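Local coordinates for protein ferritin heavy chain (Trichoplusia ni, PDB 1Z6O) that oxidises ferrous iron to the ferric form with oxygen and, together with the light chain, stores it inside a secreted 24-subunit shell, at the interface of chains A and B. Residues are numbered along the deposited sequence; one frame, centred on the assembly and turned at random. Chains: chain A/B, Ferritin heavy chain.

The interface of chains A and B. Residues chain A 113, 117, 157; chain B 13-14.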
ATOM      1  N   LEU A 113      -8.302 -15.146 -50.725  1.00 16.33           N
ATOM      2  CA  LEU A 113      -7.894 -13.894 -51.372  1.00 17.05           C
ATOM      3  C   LEU A 113      -8.850 -13.561 -52.527  1.00 19.60           C
ATOM      4  O   LEU A 113      -9.263 -12.417 -52.700  1.00 17.67           O
ATOM      5  CB  LEU A 113      -6.454 -14.013 -51.898  1.00 16.25           C
ATOM      6  CG  LEU A 113      -5.868 -12.829 -52.689  1.00 18.62           C
ATOM      7  CD1 LEU A 113      -5.954 -11.535 -51.859  1.00 17.60           C
ATOM      8  CD2 LEU A 113      -4.400 -13.146 -53.045  1.00 16.90           C
ATOM      9  N   SER A 117     -11.317 -10.412 -52.860  1.00 17.16           N
ATOM     10  CA  SER A 117     -11.200  -9.594 -54.063  1.00 19.48           C
ATOM     11  C   SER A 117     -12.607  -9.400 -54.685  1.00 19.71           C
ATOM     12  O   SER A 117     -12.957  -8.302 -55.145  1.00 18.37           O
ATOM     13  CB  SER A 117     -10.231 -10.305 -55.049  1.00 20.26           C
ATOM     14  OG  SER A 117     -10.105  -9.570 -56.242  1.00 45.73           O
ATOM     15  N   GLN A 157      -6.863  -8.069 -47.903  1.00 16.71           N
ATOM     16  CA  GLN A 157      -6.288  -8.642 -49.121  1.00 18.72           C
ATOM     17  C   GLN A 157      -4.770  -8.680 -49.026  1.00 19.39           C
ATOM     18  O   GLN A 157      -4.146  -9.683 -49.357  1.00 16.95           O
ATOM     19  CB  GLN A 157      -6.684  -7.811 -50.360  1.00 16.53           C
ATOM     20  CG  GLN A 157      -8.148  -7.949 -50.718  1.00 18.94           C
ATOM     21  CD  GLN A 157      -8.598  -6.996 -51.817  1.00 19.54           C
ATOM     22  OE1 GLN A 157      -7.894  -6.040 -52.198  1.00 22.21           O
ATOM     23  NE2 GLN A 157      -9.779  -7.239 -52.316  1.00 18.34           N
TER
ATOM     24  N   ASP B  13      -5.818 -10.683 -59.099  1.00 19.10           N
ATOM     25  CA  ASP B  13      -7.003  -9.866 -59.372  1.00 21.61           C
ATOM     26  C   ASP B  13      -7.228  -8.772 -58.327  1.00 23.23           C
ATOM     27  O   ASP B  13      -7.827  -7.741 -58.632  1.00 20.15           O
ATOM     28  CB  ASP B  13      -8.268 -10.725 -59.450  1.00 25.33           C
ATOM     29  CG  ASP B  13      -8.362 -11.516 -60.751  1.00 43.75           C
ATOM     30  OD1 ASP B  13      -7.628 -11.193 -61.712  1.00 43.20           O
ATOM     31  OD2 ASP B  13      -9.184 -12.456 -60.811  1.00 51.16           O
ATOM     32  N   TRP B  14      -6.761  -9.001 -57.101  1.00 18.87           N
ATOM     33  CA  TRP B  14      -6.921  -8.021 -56.022  1.00 18.08           C
ATOM     34  C   TRP B  14      -6.082  -6.748 -56.205  1.00 16.17           C
ATOM     35  O   TRP B  14      -6.324  -5.744 -55.524  1.00 18.39           O
ATOM     36  CB  TRP B  14      -6.549  -8.660 -54.669  1.00 15.27           C
ATOM     37  CG  TRP B  14      -5.100  -9.112 -54.594  1.00 15.81           C
ATOM     38  CD1 TRP B  14      -4.553 -10.234 -55.168  1.00 16.31           C
ATOM     39  CD2 TRP B  14      -4.025  -8.439 -53.926  1.00 15.42           C
ATOM     40  NE1 TRP B  14      -3.202 -10.295 -54.895  1.00 15.78           N
ATOM     41  CE2 TRP B  14      -2.853  -9.208 -54.135  1.00 14.75           C
ATOM     42  CE3 TRP B  14      -3.937  -7.254 -53.169  1.00 16.78           C
ATOM     43  CZ2 TRP B  14      -1.601  -8.832 -53.616  1.00 15.14           C
ATOM     44  CZ3 TRP B  14      -2.691  -6.880 -52.652  1.00 16.39           C
ATOM     45  CH2 TRP B  14      -1.540  -7.671 -52.879  1.00 16.44           C
TER
HETATM   46  O   HOH W   1      -8.967  -5.098 -54.866  1.00 17.79           O
HETATM   47  O   HOH W   2     -10.482  -7.349 -58.580  1.00 27.64           O
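B:Trp14, in the loop leading to the first helix of chain B, lies against A:Leu113 and A:Ser117 of helix 105-132 and A:Gln157 of helix 139-168. Its CB rests against two polar side chains of chain A, 3.9 Å from the amide carbon CD of A:Gln157 and about as far from CB of A:Ser117. Beyond it, CG and CD1 of the indole both meet A:Leu113: methyl CD1 of the leucine sits over the face of the five-membered ring, 3.9 Å from the ring centroid in a CH-pi contact, while methyl CD2 reaches CD1 and the pyrrole nitrogen NE1, each at 3.6 Å. CG of A:Leu113 stands anti to the backbone N (chi1 176°), which carries the fork of the side chain toward the indole, and chi2 of 56° turns both methyls to it. On the six-membered ring, CE3 comes 4.0 Å from CB of A:Gln157, whose extended chain runs past the tryptophan in the opposite direction, its amide plane turned 70° from the ring. Two waters add polar links at the backbone of the loop. One joins the amide oxygen OE1 of A:Gln157 to the carbonyl O of B:Trp14, 2.8 Å from the latter; the other lies 2.7 Å from the carbonyl O of B:Asp13, a poorly ordered residue, and farther from the hydroxyl OG of A:Ser117. An alanine in place of B:Trp14 would probably leave the methyls of A:Leu113 without their aromatic partner and open a gap beside A:Gln157. By fitting the N-terminal loop of one heavy chain against two helices of another, this small patch probably helps hold neighbouring heavy chains in register within the ferritin shell.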